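Local coordinates for cytochrome c-552/4 domain-containing protein (Ignicoccus hospitalis KIN4/I, PDB 4QO5), which is of unknown function but, as a membrane-associated octaheme cytochrome c, probably takes part in electron transfer through its bound hemes, at residues Phe317-Met325 and Pro364-Asp372; His255-Tyr266 and Ala277-Ala285. All coordinates share one frame; numbering follows the deposited sequence.

Contact 1: Phe317-Met325 and Pro364-Asp372; sequences FGLIYAHPM and PMPISLAPD. With HEC (heme c), chain E.
Tyr321 and Ile367 lose equal amounts of surface here, and Tyr321 supplies the direct polar link: its OH donates to Leu369 O at 2.6 Å. The donor stands 37° out of the carbonyl plane, so the bond does not follow a lone pair. The neighbouring carbonyl meets the same ring at its edge, Ser368 O lying 3.3 Å from Tyr321 CE2. Ile367 takes the other end of the tyrosine, crossing it at about a right angle with Ile367 CD1 4.0 Å from Tyr321 CB. With CG1 anti to the backbone N (chi1 -170°), Ile367 also sets its other branch against the opposing backbone, CG2 reaching Leu319 O at 3.5 Å. That carbonyl belongs to the turn of a small beta hairpin, whose antiparallel strands 314-315 and 323-324 are joined by a loop containing a cis peptide bond before Ile320. Within the loop, Tyr321 O is gripped twice, by Leu319 N and by His323 ND1. The histidine bond, 2.8 Å from ND1 to Tyr321 O, lies in both the carbonyl plane and the ring plane, which fixes the rotation of the imidazole. One face of the ring, held in that orientation, receives Pro366 in a CH-pi contact, CG being 3.5 Å from the His323 ring centroid and 21° off its normal. The same proline packs on Leu319 CB and, away from the hairpin, on Tyr139 of helix 137-147. A water accepts from Ile320 N at 3.0 Å and lies near Ile367 O, one of several acceptors around it. Helix 413-447 lines the tyrosine through Asn431, Thr434 and Leu435. Phe317 turns one ring face toward the CHA carbon of a heme whose iron binds a water, the planes clearly tilted and Phe317 CE1 3.3 Å from heme C2A.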
loop_
_atom_site.group_PDB
_atom_site.type_symbol
_atom_site.label_atom_id
_atom_site.label_comp_id
_atom_site.label_asym_id
_atom_site.label_seq_id
_atom_site.Cartn_x
_atom_site.Cartn_y
_atom_site.Cartn_z
ATOM N N PHE A 317 -5.542 -4.426 20.295
ATOM C CA PHE A 317 -6.541 -3.449 19.885
ATOM C C PHE A 317 -7.069 -2.756 21.135
ATOM O O PHE A 317 -7.775 -3.367 21.948
ATOM C CB PHE A 317 -7.676 -4.182 19.161
ATOM C CG PHE A 317 -8.635 -3.293 18.419
ATOM C CD1 PHE A 317 -9.868 -2.982 18.967
ATOM C CD2 PHE A 317 -8.334 -2.823 17.147
ATOM C CE1 PHE A 317 -10.776 -2.196 18.292
ATOM C CE2 PHE A 317 -9.240 -2.035 16.458
ATOM C CZ PHE A 317 -10.469 -1.723 17.027
ATOM N N GLY A 318 -6.742 -1.480 21.289
ATOM C CA GLY A 318 -7.035 -0.770 22.526
ATOM C C GLY A 318 -8.510 -0.458 22.717
ATOM O O GLY A 318 -9.174 0.093 21.822
ATOM N N LEU A 319 -9.039 -0.811 23.885
ATOM C CA LEU A 319 -10.431 -0.492 24.184
ATOM C C LEU A 319 -10.619 0.092 25.586
ATOM O O LEU A 319 -11.315 -0.508 26.410
ATOM C CB LEU A 319 -11.290 -1.747 24.016
ATOM C CG LEU A 319 -11.303 -2.312 22.589
ATOM C CD1 LEU A 319 -11.882 -3.730 22.553
ATOM C CD2 LEU A 319 -12.067 -1.372 21.637
ATOM N N ILE A 320 -10.007 1.244 25.875
ATOM C CA ILE A 320 -9.180 2.005 24.927
ATOM C C ILE A 320 -7.693 1.653 25.096
ATOM O O ILE A 320 -6.858 2.038 24.274
ATOM C CB ILE A 320 -9.356 3.513 25.142
ATOM C CG1 ILE A 320 -8.865 3.890 26.544
ATOM C CG2 ILE A 320 -10.821 3.918 24.905
ATOM C CD1 ILE A 320 -8.904 5.370 26.849
ATOM N N TYR A 321 -7.382 0.905 26.156
ATOM C CA TYR A 321 -6.021 0.413 26.406
ATOM C C TYR A 321 -5.867 -1.041 25.957
ATOM O O TYR A 321 -6.852 -1.772 25.880
ATOM C CB TYR A 321 -5.699 0.513 27.897
ATOM C CG TYR A 321 -5.921 1.902 28.453
ATOM C CD1 TYR A 321 -5.024 2.931 28.172
ATOM C CD2 TYR A 321 -7.036 2.195 29.220
ATOM C CE1 TYR A 321 -5.229 4.203 28.668
ATOM C CE2 TYR A 321 -7.250 3.466 29.716
ATOM C CZ TYR A 321 -6.339 4.470 29.430
ATOM O OH TYR A 321 -6.543 5.746 29.920
ATOM N N ALA A 322 -4.633 -1.456 25.681
ATOM C CA ALA A 322 -4.335 -2.862 25.440
ATOM C C ALA A 322 -4.521 -3.587 26.778
ATOM O O ALA A 322 -4.197 -3.044 27.842
ATOM C CB ALA A 322 -2.909 -3.038 24.925
ATOM N N HIS A 323 -5.043 -4.804 26.719
ATOM C CA HIS A 323 -5.504 -5.490 27.930
ATOM C C HIS A 323 -5.407 -7.003 27.767
ATOM O O HIS A 323 -5.376 -7.500 26.662
ATOM C CB HIS A 323 -6.950 -5.100 28.200
ATOM C CG HIS A 323 -7.849 -5.287 27.020
ATOM N ND1 HIS A 323 -7.914 -4.376 25.989
ATOM C CD2 HIS A 323 -8.716 -6.279 26.701
ATOM C CE1 HIS A 323 -8.786 -4.795 25.087
ATOM N NE2 HIS A 323 -9.287 -5.947 25.494
ATOM N N PRO A 324 -5.384 -7.752 28.890
ATOM C CA PRO A 324 -5.327 -9.208 28.714
ATOM C C PRO A 324 -6.519 -9.701 27.895
ATOM O O PRO A 324 -7.597 -9.101 27.947
ATOM C CB PRO A 324 -5.397 -9.742 30.159
ATOM C CG PRO A 324 -4.857 -8.621 30.997
ATOM C CD PRO A 324 -5.290 -7.346 30.300
ATOM N N MET A 325 -6.326 -10.761 27.119
ATOM C CA MET A 325 -7.378 -11.235 26.217
ATOM C C MET A 325 -8.659 -11.624 26.981
ATOM O O MET A 325 -8.592 -12.257 28.023
ATOM C CB MET A 325 -6.851 -12.436 25.427
ATOM C CG MET A 325 -7.668 -12.809 24.220
ATOM S SD MET A 325 -7.559 -11.491 22.985
ATOM C CE MET A 325 -8.992 -11.887 21.982
ATOM N N PRO A 364 -19.419 -0.949 29.217
ATOM C CA PRO A 364 -19.217 -2.233 28.535
ATOM C C PRO A 364 -17.872 -2.256 27.807
ATOM O O PRO A 364 -17.815 -2.205 26.578
ATOM C CB PRO A 364 -20.382 -2.286 27.544
ATOM C CG PRO A 364 -20.664 -0.868 27.230
ATOM C CD PRO A 364 -20.349 -0.073 28.484
ATOM N N MET A 365 -16.798 -2.314 28.583
ATOM C CA MET A 365 -15.439 -2.297 28.057
ATOM C C MET A 365 -14.616 -3.285 28.868
ATOM O O MET A 365 -15.040 -3.685 29.958
ATOM C CB MET A 365 -14.867 -0.887 28.154
ATOM C CG MET A 365 -15.473 0.063 27.113
ATOM S SD MET A 365 -15.140 1.780 27.501
ATOM C CE MET A 365 -13.432 1.901 26.983
ATOM N N PRO A 366 -13.464 -3.717 28.330
ATOM C CA PRO A 366 -12.666 -4.732 29.029
ATOM C C PRO A 366 -11.804 -4.162 30.143
ATOM O O PRO A 366 -11.365 -4.901 31.037
ATOM C CB PRO A 366 -11.783 -5.316 27.918
ATOM C CG PRO A 366 -11.721 -4.245 26.862
ATOM C CD PRO A 366 -13.021 -3.510 26.932
ATOM N N ILE A 367 -11.569 -2.856 30.094
ATOM C CA ILE A 367 -10.630 -2.223 31.013
ATOM C C ILE A 367 -11.136 -0.817 31.360
ATOM O O ILE A 367 -11.850 -0.194 30.566
ATOM C CB ILE A 367 -9.203 -2.213 30.376
ATOM C CG1 ILE A 367 -8.129 -1.795 31.382
ATOM C CG2 ILE A 367 -9.175 -1.369 29.080
ATOM C CD1 ILE A 367 -6.698 -2.024 30.877
ATOM N N SER A 368 -10.789 -0.329 32.548
ATOM C CA SER A 368 -11.222 0.994 33.002
ATOM C C SER A 368 -10.600 2.123 32.170
ATOM O O SER A 368 -9.665 1.898 31.399
ATOM C CB SER A 368 -10.872 1.185 34.473
ATOM O OG SER A 368 -9.493 0.938 34.710
ATOM N N LEU A 369 -11.116 3.338 32.342
ATOM C CA LEU A 369 -10.653 4.487 31.558
ATOM C C LEU A 369 -9.344 5.052 32.085
ATOM O O LEU A 369 -8.634 5.775 31.381
ATOM C CB LEU A 369 -11.713 5.588 31.552
ATOM C CG LEU A 369 -13.058 5.203 30.941
ATOM C CD1 LEU A 369 -14.034 6.367 31.030
ATOM C CD2 LEU A 369 -12.897 4.738 29.494
ATOM N N ALA A 370 -9.035 4.733 33.335
ATOM C CA ALA A 370 -7.818 5.220 33.965
ATOM C C ALA A 370 -7.385 4.209 35.014
ATOM O O ALA A 370 -8.224 3.498 35.570
ATOM C CB ALA A 370 -8.073 6.578 34.608
ATOM N N PRO A 371 -6.074 4.131 35.289
ATOM C CA PRO A 371 -5.648 3.239 36.370
ATOM C C PRO A 371 -5.983 3.853 37.726
ATOM O O PRO A 371 -6.344 5.027 37.790
ATOM C CB PRO A 371 -4.133 3.152 36.171
ATOM C CG PRO A 371 -3.767 4.431 35.481
ATOM C CD PRO A 371 -4.939 4.801 34.627
ATOM N N ASP A 372 -5.888 3.071 38.795
ATOM C CA ASP A 372 -6.075 3.624 40.128
ATOM C C ASP A 372 -4.762 4.279 40.534
ATOM O O ASP A 372 -3.706 3.655 40.468
ATOM C CB ASP A 372 -6.476 2.529 41.114
ATOM C CG ASP A 372 -6.934 3.079 42.457
ATOM O OD1 ASP A 372 -6.540 4.207 42.828
ATOM O OD2 ASP A 372 -7.712 2.378 43.138
HETATM FE FE HEC E . -13.685 -2.841 13.370
HETATM C CHA HEC E . -12.426 -4.759 15.989
HETATM C CHB HEC E . -15.149 -0.786 15.681
HETATM C CHC HEC E . -14.796 -0.778 10.851
HETATM C CHD HEC E . -11.776 -4.554 11.146
HETATM N NA HEC E . -13.714 -2.774 15.432
HETATM C C1A HEC E . -13.243 -3.710 16.322
HETATM C C2A HEC E . -13.756 -3.387 17.640
HETATM C C3A HEC E . -14.493 -2.285 17.522
HETATM C C4A HEC E . -14.477 -1.879 16.146
HETATM C CMA HEC E . -15.253 -1.500 18.610
HETATM C CAA HEC E . -13.512 -4.188 18.940
HETATM C CBA HEC E . -14.793 -5.006 19.137
HETATM C CGA HEC E . -14.714 -5.955 20.313
HETATM O O1A HEC E . -15.448 -5.743 21.313
HETATM O O2A HEC E . -13.918 -6.920 20.246
HETATM N NB HEC E . -14.764 -1.168 13.303
HETATM C C1B HEC E . -15.254 -0.440 14.359
HETATM C C2B HEC E . -15.993 0.693 13.868
HETATM C C3B HEC E . -15.821 0.723 12.540
HETATM C C4B HEC E . -15.111 -0.474 12.155
HETATM C CMB HEC E . -16.615 1.767 14.795
HETATM C CAB HEC E . -16.261 1.729 11.452
HETATM C CBB HEC E . -16.593 3.187 11.836
HETATM N NC HEC E . -13.344 -2.623 11.416
HETATM C C1C HEC E . -13.961 -1.802 10.499
HETATM C C2C HEC E . -13.705 -2.309 9.166
HETATM C C3C HEC E . -12.744 -3.229 9.341
HETATM C C4C HEC E . -12.587 -3.525 10.716
HETATM C CMC HEC E . -14.096 -1.510 7.895
HETATM C CAC HEC E . -11.888 -4.100 8.438
HETATM C CBC HEC E . -11.160 -3.216 7.380
HETATM N ND HEC E . -12.327 -4.413 13.537
HETATM C C1D HEC E . -11.633 -4.942 12.463
HETATM C C2D HEC E . -10.714 -5.938 12.943
HETATM C C3D HEC E . -10.899 -5.993 14.452
HETATM C C4D HEC E . -11.920 -5.016 14.734
HETATM C CMD HEC E . -9.743 -6.771 12.101
HETATM C CAD HEC E . -10.134 -6.871 15.471
HETATM C CBD HEC E . -8.758 -6.237 15.650
HETATM C CGD HEC E . -8.003 -6.876 16.784
HETATM O O1D HEC E . -6.760 -6.698 16.829
HETATM O O2D HEC E . -8.621 -7.557 17.632
HETATM O O HOH W 1 -10.809 1.771 28.703
HETATM O O HOH W 2 -11.626 -1.398 13.481
#

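Contact 2: His255-Tyr266 and Ala277-Ala285; sequences HGNIWFMHHKKY and ADFTAPTCA. With HEC (heme c), chain I.
Thr280 OG1 sits between two polar partners, Tyr266 OH at 2.9 Å and a water at 2.6 Å. The water meets His262 ND1, while His262 NE2 is hydrogen-bonded to Asp225 of the second subunit. The Tyr266 ring is clamped on both faces: Phe279 CA stands over its centre, 3.8 Å from the ring centroid, and His262 O and His263 CA lie against the reverse. A leucine in place of Tyr266 would probably leave Thr280 OG1 without its hydroxyl neighbour and Phe279 CA without a flat surface to pack on. Ala281 CB presses against Ile258 CG2. Trp259 CG, anti to the backbone N (chi1 -173°), brings the five-membered ring against Thr283 CG2, 3.6 Å from its centroid. Trp259 NE1 is buried there with no polar partner; the threonine offers it a methyl, its OG1 being hydrogen-bonded to Arg230 O. Pro282 CG rests over one face of His255, 3.7 Å from the ring centroid, backing the imidazole whose NE2 binds the heme iron at 2.1 Å. His411 supplies the second ligand, giving the bis-histidine coordination common in multiheme cytochromes; Thr283 occupies the N-cap position of helix 284-288, where Cys284, linked covalently to another heme, opens a CxxCH motif.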
loop_
_atom_site.group_PDB
_atom_site.type_symbol
_atom_site.label_atom_id
_atom_site.label_comp_id
_atom_site.label_asym_id
_atom_site.label_seq_id
_atom_site.Cartn_x
_atom_site.Cartn_y
_atom_site.Cartn_z
ATOM N N HIS A 255 9.680 -11.368 7.320
ATOM C CA HIS A 255 8.879 -12.552 7.035
ATOM C C HIS A 255 8.120 -12.349 5.725
ATOM O O HIS A 255 8.100 -13.226 4.862
ATOM C CB HIS A 255 7.828 -12.765 8.108
ATOM C CG HIS A 255 8.399 -13.072 9.451
ATOM N ND1 HIS A 255 7.850 -12.589 10.616
ATOM C CD2 HIS A 255 9.476 -13.802 9.812
ATOM C CE1 HIS A 255 8.564 -13.010 11.644
ATOM N NE2 HIS A 255 9.541 -13.757 11.181
ATOM N N GLY A 256 7.500 -11.188 5.601
ATOM C CA GLY A 256 6.735 -10.848 4.395
ATOM C C GLY A 256 7.580 -10.712 3.133
ATOM O O GLY A 256 7.225 -11.265 2.081
ATOM N N ASN A 257 8.708 -9.993 3.234
ATOM C CA ASN A 257 9.593 -9.804 2.089
ATOM C C ASN A 257 9.994 -11.157 1.529
ATOM O O ASN A 257 9.946 -11.380 0.326
ATOM C CB ASN A 257 10.890 -9.079 2.487
ATOM C CG ASN A 257 10.653 -7.748 3.179
ATOM O OD1 ASN A 257 9.581 -7.147 3.085
ATOM N ND2 ASN A 257 11.681 -7.265 3.852
ATOM N N ILE A 258 10.425 -12.053 2.421
ATOM C CA ILE A 258 10.891 -13.373 2.011
ATOM C C ILE A 258 9.750 -14.216 1.413
ATOM O O ILE A 258 9.936 -14.913 0.409
ATOM C CB ILE A 258 11.522 -14.116 3.212
ATOM C CG1 ILE A 258 12.802 -13.403 3.645
ATOM C CG2 ILE A 258 11.860 -15.547 2.845
ATOM C CD1 ILE A 258 13.299 -13.877 5.025
ATOM N N TRP A 259 8.579 -14.153 2.033
ATOM C CA TRP A 259 7.450 -14.936 1.553
ATOM C C TRP A 259 7.098 -14.525 0.118
ATOM O O TRP A 259 6.932 -15.384 -0.752
ATOM C CB TRP A 259 6.236 -14.779 2.464
ATOM C CG TRP A 259 5.116 -15.707 2.069
ATOM C CD1 TRP A 259 4.902 -16.973 2.541
ATOM C CD2 TRP A 259 4.066 -15.450 1.115
ATOM N NE1 TRP A 259 3.798 -17.517 1.938
ATOM C CE2 TRP A 259 3.258 -16.605 1.070
ATOM C CE3 TRP A 259 3.733 -14.356 0.307
ATOM C CZ2 TRP A 259 2.127 -16.703 0.245
ATOM C CZ3 TRP A 259 2.593 -14.452 -0.524
ATOM C CH2 TRP A 259 1.822 -15.624 -0.549
ATOM N N PHE A 260 7.034 -13.221 -0.135
ATOM C CA PHE A 260 6.713 -12.742 -1.495
ATOM C C PHE A 260 7.635 -13.346 -2.559
ATOM O O PHE A 260 7.167 -13.731 -3.640
ATOM C CB PHE A 260 6.715 -11.208 -1.575
ATOM C CG PHE A 260 5.531 -10.567 -0.908
ATOM C CD1 PHE A 260 4.238 -10.980 -1.207
ATOM C CD2 PHE A 260 5.702 -9.546 -0.002
ATOM C CE1 PHE A 260 3.136 -10.384 -0.598
ATOM C CE2 PHE A 260 4.615 -8.954 0.613
ATOM C CZ PHE A 260 3.328 -9.371 0.316
ATOM N N MET A 261 8.935 -13.440 -2.258
ATOM C CA MET A 261 9.884 -13.952 -3.239
ATOM C C MET A 261 10.077 -15.469 -3.260
ATOM O O MET A 261 10.461 -16.023 -4.295
ATOM C CB MET A 261 11.255 -13.277 -3.087
ATOM C CG MET A 261 11.261 -11.812 -3.443
ATOM S SD MET A 261 10.567 -11.465 -5.087
ATOM C CE MET A 261 11.591 -12.474 -6.137
ATOM N N HIS A 262 9.845 -16.144 -2.133
ATOM C CA HIS A 262 10.118 -17.585 -2.043
ATOM C C HIS A 262 8.887 -18.505 -2.039
ATOM O O HIS A 262 9.033 -19.712 -2.210
ATOM C CB HIS A 262 10.980 -17.902 -0.804
ATOM C CG HIS A 262 12.432 -17.617 -0.997
ATOM N ND1 HIS A 262 13.379 -17.855 -0.024
ATOM C CD2 HIS A 262 13.109 -17.109 -2.064
ATOM C CE1 HIS A 262 14.572 -17.514 -0.477
ATOM N NE2 HIS A 262 14.434 -17.053 -1.711
ATOM N N HIS A 263 7.681 -17.964 -1.897
ATOM C CA HIS A 263 6.517 -18.850 -1.702
ATOM C C HIS A 263 6.193 -19.722 -2.919
ATOM O O HIS A 263 5.493 -20.716 -2.801
ATOM C CB HIS A 263 5.277 -18.092 -1.216
ATOM C CG HIS A 263 4.536 -17.373 -2.297
ATOM N ND1 HIS A 263 4.852 -16.093 -2.698
ATOM C CD2 HIS A 263 3.468 -17.750 -3.045
ATOM C CE1 HIS A 263 4.020 -15.717 -3.655
ATOM N NE2 HIS A 263 3.172 -16.703 -3.882
ATOM N N LYS A 264 6.725 -19.353 -4.082
ATOM C CA LYS A 264 6.569 -20.170 -5.272
ATOM C C LYS A 264 7.235 -21.534 -5.113
ATOM O O LYS A 264 6.919 -22.478 -5.844
ATOM C CB LYS A 264 7.134 -19.444 -6.503
ATOM C CG LYS A 264 8.633 -19.197 -6.439
ATOM C CD LYS A 264 9.153 -18.587 -7.744
ATOM C CE LYS A 264 10.670 -18.485 -7.757
ATOM N NZ LYS A 264 11.212 -17.492 -6.784
ATOM N N LYS A 265 8.149 -21.655 -4.152
ATOM C CA LYS A 265 8.798 -22.939 -3.910
ATOM C C LYS A 265 8.325 -23.579 -2.600
ATOM O O LYS A 265 8.851 -24.604 -2.180
ATOM C CB LYS A 265 10.334 -22.815 -3.969
ATOM C CG LYS A 265 10.973 -21.868 -2.949
ATOM C CD LYS A 265 12.374 -21.397 -3.366
ATOM C CE LYS A 265 12.294 -20.217 -4.334
ATOM N NZ LYS A 265 13.629 -19.722 -4.764
ATOM N N TYR A 266 7.326 -22.972 -1.966
ATOM C CA TYR A 266 6.717 -23.553 -0.767
ATOM C C TYR A 266 5.604 -24.525 -1.130
ATOM O O TYR A 266 4.966 -24.408 -2.190
ATOM C CB TYR A 266 6.116 -22.465 0.144
ATOM C CG TYR A 266 7.090 -21.463 0.747
ATOM C CD1 TYR A 266 8.462 -21.627 0.648
ATOM C CD2 TYR A 266 6.611 -20.343 1.420
ATOM C CE1 TYR A 266 9.332 -20.694 1.199
ATOM C CE2 TYR A 266 7.462 -19.418 1.966
ATOM C CZ TYR A 266 8.814 -19.588 1.853
ATOM O OH TYR A 266 9.650 -18.648 2.404
ATOM N N ALA A 277 10.216 -27.754 5.863
ATOM C CA ALA A 277 9.946 -28.678 4.769
ATOM C C ALA A 277 8.982 -28.047 3.753
ATOM O O ALA A 277 9.177 -28.194 2.541
ATOM C CB ALA A 277 9.374 -29.993 5.303
ATOM N N ASP A 278 7.969 -27.340 4.262
ATOM C CA ASP A 278 6.890 -26.765 3.428
ATOM C C ASP A 278 7.026 -25.260 3.222
ATOM O O ASP A 278 6.484 -24.716 2.265
ATOM C CB ASP A 278 5.497 -27.050 4.043
ATOM C CG ASP A 278 5.139 -28.519 4.037
ATOM O OD1 ASP A 278 5.675 -29.257 3.174
ATOM O OD2 ASP A 278 4.295 -28.929 4.879
ATOM N N PHE A 279 7.722 -24.578 4.126
ATOM C CA PHE A 279 7.849 -23.121 4.043
ATOM C C PHE A 279 8.961 -22.619 4.962
ATOM O O PHE A 279 9.250 -23.251 5.975
ATOM C CB PHE A 279 6.505 -22.461 4.396
ATOM C CG PHE A 279 6.081 -22.648 5.839
ATOM C CD1 PHE A 279 5.364 -23.771 6.235
ATOM C CD2 PHE A 279 6.378 -21.680 6.788
ATOM C CE1 PHE A 279 4.975 -23.941 7.577
ATOM C CE2 PHE A 279 5.992 -21.833 8.106
ATOM C CZ PHE A 279 5.269 -22.962 8.500
ATOM N N THR A 280 9.585 -21.496 4.610
ATOM C CA THR A 280 10.686 -20.946 5.402
ATOM C C THR A 280 10.384 -19.531 5.902
ATOM O O THR A 280 11.223 -18.909 6.541
ATOM C CB THR A 280 12.007 -20.941 4.612
ATOM O OG1 THR A 280 11.767 -20.430 3.297
ATOM C CG2 THR A 280 12.558 -22.359 4.499
ATOM N N ALA A 281 9.188 -19.031 5.602
ATOM C CA ALA A 281 8.736 -17.734 6.124
ATOM C C ALA A 281 7.265 -17.875 6.480
ATOM O O ALA A 281 6.502 -18.438 5.707
ATOM C CB ALA A 281 8.924 -16.603 5.069
ATOM N N PRO A 282 6.863 -17.339 7.643
ATOM C CA PRO A 282 5.496 -17.504 8.165
ATOM C C PRO A 282 4.500 -16.486 7.600
ATOM O O PRO A 282 4.855 -15.320 7.390
ATOM C CB PRO A 282 5.683 -17.251 9.657
ATOM C CG PRO A 282 6.816 -16.234 9.700
ATOM C CD PRO A 282 7.733 -16.600 8.575
ATOM N N THR A 283 3.275 -16.933 7.342
ATOM C CA THR A 283 2.170 -16.040 7.033
ATOM C C THR A 283 1.248 -15.913 8.237
ATOM O O THR A 283 1.488 -16.525 9.285
ATOM C CB THR A 283 1.307 -16.578 5.879
ATOM O OG1 THR A 283 0.705 -17.827 6.265
ATOM C CG2 THR A 283 2.140 -16.768 4.621
ATOM N N CYS A 284 0.175 -15.144 8.071
ATOM C CA CYS A 284 -0.806 -14.965 9.144
ATOM C C CYS A 284 -1.246 -16.300 9.715
ATOM O O CYS A 284 -1.233 -16.493 10.928
ATOM C CB CYS A 284 -2.046 -14.257 8.629
ATOM S SG CYS A 284 -1.752 -13.104 7.294
ATOM N N ALA A 285 -1.636 -17.225 8.845
ATOM C CA ALA A 285 -2.137 -18.527 9.313
ATOM C C ALA A 285 -1.078 -19.287 10.114
ATOM O O ALA A 285 -1.398 -19.937 11.108
ATOM C CB ALA A 285 -2.611 -19.371 8.155
HETATM FE FE HEC I . 11.089 -14.795 12.226
HETATM C CHA HEC I . 13.243 -12.584 10.769
HETATM C CHB HEC I . 10.984 -12.827 15.063
HETATM C CHC HEC I . 8.611 -16.730 13.528
HETATM C CHD HEC I . 11.726 -17.106 9.856
HETATM N NA HEC I . 11.923 -13.050 12.782
HETATM C C1A HEC I . 12.788 -12.266 12.021
HETATM C C2A HEC I . 13.114 -11.063 12.766
HETATM C C3A HEC I . 12.496 -11.160 13.948
HETATM C C4A HEC I . 11.741 -12.387 13.984
HETATM C CMA HEC I . 12.537 -10.120 15.082
HETATM C CAA HEC I . 14.045 -9.894 12.313
HETATM C CBA HEC I . 13.202 -8.799 11.637
HETATM C CGA HEC I . 13.937 -7.482 11.513
HETATM O O1A HEC I . 15.034 -7.338 12.105
HETATM O O2A HEC I . 13.419 -6.560 10.826
HETATM N NB HEC I . 10.032 -14.814 13.981
HETATM C C1B HEC I . 10.057 -13.823 14.947
HETATM C C2B HEC I . 8.943 -14.002 15.836
HETATM C C3B HEC I . 8.255 -15.070 15.393
HETATM C C4B HEC I . 8.955 -15.609 14.247
HETATM C CMB HEC I . 8.711 -13.009 17.005
HETATM C CAB HEC I . 6.900 -15.696 15.846
HETATM C CBB HEC I . 5.956 -14.797 16.696
HETATM N NC HEC I . 10.361 -16.542 11.809
HETATM C C1C HEC I . 9.289 -17.173 12.419
HETATM C C2C HEC I . 9.082 -18.465 11.809
HETATM C C3C HEC I . 9.800 -18.424 10.676
HETATM C C4C HEC I . 10.717 -17.319 10.751
HETATM C CMC HEC I . 7.792 -19.270 12.135
HETATM C CAC HEC I . 9.981 -19.368 9.466
HETATM C CBC HEC I . 8.736 -20.154 9.016
HETATM N ND HEC I . 12.292 -14.845 10.592
HETATM C C1D HEC I . 12.430 -15.948 9.751
HETATM C C2D HEC I . 13.416 -15.678 8.739
HETATM C C3D HEC I . 13.869 -14.271 9.034
HETATM C C4D HEC I . 13.134 -13.826 10.183
HETATM C CMD HEC I . 13.886 -16.621 7.612
HETATM C CAD HEC I . 14.918 -13.462 8.251
HETATM C CBD HEC I . 16.202 -13.474 9.082
HETATM C CGD HEC I . 16.996 -12.213 8.807
HETATM O O1D HEC I . 16.665 -11.153 9.406
HETATM O O2D HEC I . 17.975 -12.253 8.015
HETATM O O HOH W 3 13.971 -19.646 2.130
#

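From the N terminus, contact 2 comes first. It closes a short loop, ten residues without helix or strand, and so folds the chain after Tyr266 back along helix 254-262 to helix 284-288. The chain then runs through strand 314-315 into contact 1, which closes a longer loop of 38 residues holding helix 341-349 and the short strands 336-337 and 362-363. The loops follow in series, neither enclosing nor crossing the other. Contacts 1 and 2 have centres 35 Å apart and nearest atoms about 14 Å apart. Contact 2 ties heme-binding helices together beside the second subunit; contact 1, touched by no other chain, joins the hairpin loop to the 364-372 loop amid helices 137-147, 413-447 and 464-485.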